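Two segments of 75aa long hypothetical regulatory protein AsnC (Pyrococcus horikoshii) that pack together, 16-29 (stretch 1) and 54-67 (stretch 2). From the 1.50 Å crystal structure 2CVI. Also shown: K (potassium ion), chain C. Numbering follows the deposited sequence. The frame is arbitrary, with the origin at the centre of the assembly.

Stretch 1, residues 16-29: REVMEKLLAMPEVK
Stretch 2 (54-67) QFITEKIRKMPEIQ

The two stretches share a motif, Met-Pro-Glu, and each carries it from a helical run into a type I beta turn, Met25 to Val28 or Met63 to Ile66, in stretch 2 by way of a 3-10 segment, 60-62; a strand follows. Val28 N bonds Met25 O at 3.0 Å, and Ile66 N bonds Met63 O at 2.9 Å. Potassium is bound by Leu23 O (2.6 Å), Met25 O (2.7 Å) and Val28 O (2.5 Å) around the first turn. The copies run antiparallel, Val18 CA lying 7.4 Å from Met63 CA and Glu27 CA 8.4 Å from Phe55 CA, with Leu22 opposite Ile60 between, and bury 548 Å² over both sides.

The first helix, already under way at Arg16, has Leu22 N to Val18 O at 2.7 Å; the second widens into a pi-type turn at 55-59, Ile60 N reaching Phe55 O at 3.0 Å.

Both methionines are m, t; chi3 is t in Met25, m in Met63. Unbranched and apolar, they meet at their methyl ends, Met25 CE 3.5 Å from Met63 CE. Leu22 (m, t) points sideways, but its CD2 lies 3.7 Å from Met63 CE and 3.9 Å from Ile60 CD1 (Ile60 m, m). Val18 (t) sets CG1 3.7 Å from Ile66 CD1 (Ile66 m, t). Phe55 (t, chi2 87°) is buried, its CE1 3.7 Å from Met25 SD and its CZ 3.7 Å from Val28 CG2 (Val28 t).

Glu27, Lys59 and Glu65 are substantially covered too, Glu17 and Lys21 less so. Lys59 (t, 142°, t, t) runs past Met25 SD, 3.6 Å from its CE, to a salt bridge, NZ to Glu27 OE1 at 3.3 Å, its hydrogen bond weak; water 2 links Glu27 OE2 (2.6 Å) to Lys59 NZ (3.1 Å). Glu27 and Glu65 are both m, p. Glu65 OE2 faces Glu17 OE1 at 3.5 Å; Lys21 NZ salt-bridges Glu17 OE1 at 3.2 Å, supplying positive charge beside the pair.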

# COMPACT_ATOMS: atom_id res chain seq x y z
N ARG A 16 -6.61 -12.16 -9.21
CA ARG A 16 -5.85 -13.30 -8.71
C ARG A 16 -4.92 -13.89 -9.76
O ARG A 16 -3.80 -14.31 -9.41
CB ARG A 16 -6.80 -14.38 -8.17
CG ARG A 16 -7.54 -14.03 -6.87
CD ARG A 16 -8.27 -15.28 -6.34
NE ARG A 16 -8.76 -15.15 -4.96
CZ ARG A 16 -9.33 -16.13 -4.27
NH1 ARG A 16 -9.49 -17.33 -4.82
NH2 ARG A 16 -9.75 -15.92 -3.02
N GLU A 17 -5.38 -13.96 -11.02
CA GLU A 17 -4.59 -14.49 -12.14
C GLU A 17 -3.34 -13.65 -12.28
O GLU A 17 -2.23 -14.18 -12.41
CB GLU A 17 -5.36 -14.39 -13.47
CG GLU A 17 -4.45 -14.50 -14.72
CD GLU A 17 -5.18 -14.31 -16.06
OE1 GLU A 17 -4.51 -14.03 -17.07
OE2 GLU A 17 -6.42 -14.44 -16.10
N VAL A 18 -3.54 -12.34 -12.27
CA VAL A 18 -2.46 -11.36 -12.36
C VAL A 18 -1.62 -11.43 -11.09
O VAL A 18 -0.41 -11.36 -11.15
CB VAL A 18 -3.03 -9.88 -12.52
CG1 VAL A 18 -1.93 -8.84 -12.20
CG2 VAL A 18 -3.54 -9.68 -13.95
N MET A 19 -2.28 -11.53 -9.94
CA MET A 19 -1.60 -11.58 -8.64
C MET A 19 -0.64 -12.77 -8.64
O MET A 19 0.51 -12.66 -8.24
CB MET A 19 -2.65 -11.72 -7.52
CG MET A 19 -2.72 -10.60 -6.43
SD MET A 19 -2.47 -11.32 -4.74
CE MET A 19 -3.51 -12.75 -4.76
N GLU A 20 -1.08 -13.92 -9.14
CA GLU A 20 -0.17 -15.05 -9.15
C GLU A 20 0.95 -14.89 -10.15
O GLU A 20 2.09 -15.30 -9.89
CB GLU A 20 -0.93 -16.34 -9.35
CG GLU A 20 -1.76 -16.66 -8.10
CD GLU A 20 -0.97 -16.43 -6.79
OE1 GLU A 20 -1.30 -15.46 -6.06
OE2 GLU A 20 -0.02 -17.22 -6.49
N LYS A 21 0.67 -14.28 -11.31
CA LYS A 21 1.75 -14.06 -12.25
C LYS A 21 2.72 -13.04 -11.68
O LYS A 21 3.93 -13.14 -11.88
CB LYS A 21 1.25 -13.53 -13.59
CG LYS A 21 0.59 -14.58 -14.48
CD LYS A 21 0.17 -13.91 -15.81
CE LYS A 21 -0.37 -14.92 -16.82
NZ LYS A 21 -1.70 -15.49 -16.53
N LEU A 22 2.18 -12.05 -10.96
CA LEU A 22 3.04 -11.04 -10.36
C LEU A 22 3.90 -11.61 -9.27
O LEU A 22 5.09 -11.39 -9.24
CB LEU A 22 2.20 -9.86 -9.79
CG LEU A 22 1.54 -8.94 -10.81
CD1 LEU A 22 0.55 -8.05 -10.10
CD2 LEU A 22 2.59 -8.13 -11.53
N LEU A 23 3.29 -12.37 -8.35
CA LEU A 23 4.04 -12.94 -7.25
C LEU A 23 5.17 -13.85 -7.71
O LEU A 23 6.17 -14.02 -7.00
CB LEU A 23 3.10 -13.70 -6.32
CG LEU A 23 2.51 -12.76 -5.27
CD1 LEU A 23 1.37 -13.48 -4.53
CD2 LEU A 23 3.63 -12.25 -4.33
N ALA A 24 5.02 -14.44 -8.90
CA ALA A 24 6.06 -15.34 -9.41
C ALA A 24 7.27 -14.58 -9.91
O ALA A 24 8.34 -15.14 -10.12
CB ALA A 24 5.49 -16.22 -10.51
N MET A 25 7.11 -13.26 -10.07
CA MET A 25 8.23 -12.47 -10.57
C MET A 25 9.21 -12.15 -9.46
O MET A 25 8.82 -11.78 -8.34
CB MET A 25 7.74 -11.16 -11.20
CG MET A 25 6.86 -11.35 -12.40
SD MET A 25 6.11 -9.84 -12.99
CE MET A 25 5.12 -10.50 -14.38
N PRO A 26 10.51 -12.27 -9.74
CA PRO A 26 11.47 -12.00 -8.68
C PRO A 26 11.43 -10.61 -8.02
O PRO A 26 11.70 -10.48 -6.84
CB PRO A 26 12.81 -12.35 -9.36
CG PRO A 26 12.57 -12.07 -10.76
CD PRO A 26 11.17 -12.58 -11.02
N GLU A 27 11.05 -9.60 -8.78
CA GLU A 27 10.97 -8.26 -8.23
C GLU A 27 9.82 -8.09 -7.23
O GLU A 27 9.88 -7.21 -6.38
CB GLU A 27 10.74 -7.25 -9.34
CG GLU A 27 11.88 -7.12 -10.32
CD GLU A 27 11.85 -8.14 -11.44
OE1 GLU A 27 10.93 -9.01 -11.49
OE2 GLU A 27 12.78 -8.04 -12.28
N VAL A 28 8.76 -8.89 -7.40
CA VAL A 28 7.57 -8.76 -6.60
C VAL A 28 7.69 -9.50 -5.28
O VAL A 28 7.85 -10.73 -5.27
CB VAL A 28 6.33 -9.24 -7.37
CG1 VAL A 28 5.10 -9.19 -6.46
CG2 VAL A 28 6.12 -8.35 -8.59
N LYS A 29 7.59 -8.73 -4.20
CA LYS A 29 7.75 -9.31 -2.87
C LYS A 29 6.48 -9.59 -2.13
O LYS A 29 6.42 -10.52 -1.31
CB LYS A 29 8.65 -8.41 -2.01
CG LYS A 29 10.00 -8.08 -2.67
CD LYS A 29 10.72 -9.34 -3.20
CE LYS A 29 12.03 -9.05 -4.00
NZ LYS A 29 13.16 -8.63 -3.18
N GLN A 54 11.71 0.06 -15.90
CA GLN A 54 11.52 -0.96 -16.91
C GLN A 54 10.47 -1.96 -16.47
O GLN A 54 9.69 -2.43 -17.30
CB GLN A 54 12.85 -1.63 -17.24
CG GLN A 54 13.77 -0.62 -17.89
CD GLN A 54 15.10 -1.20 -18.30
OE1 GLN A 54 15.35 -2.39 -18.15
NE2 GLN A 54 15.97 -0.34 -18.84
N PHE A 55 10.43 -2.30 -15.19
CA PHE A 55 9.40 -3.22 -14.72
C PHE A 55 8.01 -2.63 -14.96
O PHE A 55 7.11 -3.33 -15.44
CB PHE A 55 9.61 -3.48 -13.23
CG PHE A 55 8.66 -4.46 -12.64
CD1 PHE A 55 8.95 -5.82 -12.68
CD2 PHE A 55 7.45 -4.05 -12.07
CE1 PHE A 55 8.06 -6.76 -12.15
CE2 PHE A 55 6.53 -4.99 -11.54
CZ PHE A 55 6.85 -6.34 -11.58
N ILE A 56 7.84 -1.36 -14.59
CA ILE A 56 6.55 -0.69 -14.73
C ILE A 56 6.12 -0.49 -16.17
O ILE A 56 4.96 -0.71 -16.49
CB ILE A 56 6.63 0.71 -14.04
CG1 ILE A 56 6.71 0.52 -12.52
CG2 ILE A 56 5.42 1.58 -14.43
CD1 ILE A 56 6.95 1.80 -11.76
N THR A 57 7.02 -0.07 -17.05
CA THR A 57 6.55 0.19 -18.41
C THR A 57 6.68 -0.98 -19.38
O THR A 57 5.87 -1.10 -20.32
CB THR A 57 7.24 1.45 -18.97
OG1 THR A 57 8.60 1.13 -19.21
CG2 THR A 57 7.16 2.64 -17.96
N GLU A 58 7.61 -1.89 -19.13
CA GLU A 58 7.74 -3.07 -19.98
C GLU A 58 7.11 -4.34 -19.44
O GLU A 58 6.25 -4.92 -20.09
CB GLU A 58 9.19 -3.38 -20.29
CG GLU A 58 9.99 -2.20 -20.83
CD GLU A 58 11.44 -2.58 -21.13
OE1 GLU A 58 12.34 -1.72 -21.05
OE2 GLU A 58 11.69 -3.75 -21.46
N LYS A 59 7.54 -4.77 -18.26
CA LYS A 59 7.01 -6.03 -17.71
C LYS A 59 5.51 -6.00 -17.48
O LYS A 59 4.83 -6.95 -17.81
CB LYS A 59 7.74 -6.39 -16.42
CG LYS A 59 7.58 -7.85 -16.04
CD LYS A 59 8.89 -8.36 -15.44
CE LYS A 59 8.92 -9.86 -15.23
NZ LYS A 59 10.14 -10.25 -14.43
N ILE A 60 5.00 -4.91 -16.92
CA ILE A 60 3.56 -4.84 -16.67
C ILE A 60 2.76 -4.87 -17.97
O ILE A 60 1.64 -5.40 -17.99
CB ILE A 60 3.19 -3.59 -15.85
CG1 ILE A 60 3.78 -3.73 -14.44
CG2 ILE A 60 1.66 -3.42 -15.77
CD1 ILE A 60 3.42 -5.01 -13.72
N ARG A 61 3.32 -4.35 -19.07
CA ARG A 61 2.60 -4.41 -20.34
C ARG A 61 2.46 -5.82 -20.92
O ARG A 61 1.74 -6.00 -21.91
CB ARG A 61 3.26 -3.44 -21.36
CG ARG A 61 2.72 -2.03 -21.19
CD ARG A 61 3.19 -1.13 -22.34
NE ARG A 61 2.51 0.15 -22.35
CZ ARG A 61 2.94 1.23 -21.70
NH1 ARG A 61 4.07 1.15 -20.99
NH2 ARG A 61 2.27 2.39 -21.80
N LYS A 62 3.12 -6.81 -20.32
CA LYS A 62 2.96 -8.20 -20.78
C LYS A 62 1.62 -8.73 -20.28
O LYS A 62 1.16 -9.78 -20.73
CB LYS A 62 4.10 -9.11 -20.25
CG LYS A 62 5.49 -8.71 -20.76
CD LYS A 62 6.61 -9.62 -20.24
CE LYS A 62 6.43 -11.03 -20.76
NZ LYS A 62 6.12 -11.00 -22.22
N MET A 63 0.99 -8.00 -19.35
CA MET A 63 -0.30 -8.39 -18.79
C MET A 63 -1.31 -7.30 -19.10
O MET A 63 -1.53 -6.39 -18.30
CB MET A 63 -0.18 -8.59 -17.27
CG MET A 63 0.74 -9.75 -16.93
SD MET A 63 1.24 -9.78 -15.19
CE MET A 63 2.42 -8.44 -15.26
N PRO A 64 -1.96 -7.37 -20.27
CA PRO A 64 -2.94 -6.32 -20.59
C PRO A 64 -4.14 -6.21 -19.66
O PRO A 64 -4.93 -5.27 -19.74
CB PRO A 64 -3.30 -6.61 -22.05
CG PRO A 64 -3.10 -8.11 -22.17
CD PRO A 64 -1.83 -8.36 -21.35
N GLU A 65 -4.25 -7.18 -18.75
CA GLU A 65 -5.32 -7.14 -17.76
C GLU A 65 -5.07 -5.95 -16.81
O GLU A 65 -5.98 -5.45 -16.14
CB GLU A 65 -5.34 -8.43 -16.94
CG GLU A 65 -5.69 -9.71 -17.70
CD GLU A 65 -4.55 -10.30 -18.49
OE1 GLU A 65 -3.41 -9.82 -18.37
OE2 GLU A 65 -4.79 -11.28 -19.23
N ILE A 66 -3.82 -5.52 -16.73
CA ILE A 66 -3.48 -4.38 -15.87
C ILE A 66 -3.66 -3.11 -16.72
O ILE A 66 -2.89 -2.86 -17.66
CB ILE A 66 -2.04 -4.49 -15.35
CG1 ILE A 66 -1.87 -5.77 -14.52
CG2 ILE A 66 -1.73 -3.27 -14.49
CD1 ILE A 66 -0.44 -6.10 -14.12
N GLN A 67 -4.66 -2.32 -16.39
CA GLN A 67 -5.02 -1.11 -17.17
C GLN A 67 -4.37 0.19 -16.76
O GLN A 67 -4.21 1.11 -17.60
CB GLN A 67 -6.57 -0.95 -17.15
CG GLN A 67 -7.31 -2.16 -17.64
CD GLN A 67 -8.80 -2.05 -17.45
OE1 GLN A 67 -9.28 -1.30 -16.60
NE2 GLN A 67 -9.55 -2.82 -18.23
K K C . 8.37 -13.05 -5.99
O HOH W 1 10.22 -15.03 -7.80
O HOH W 2 12.39 -8.17 -14.89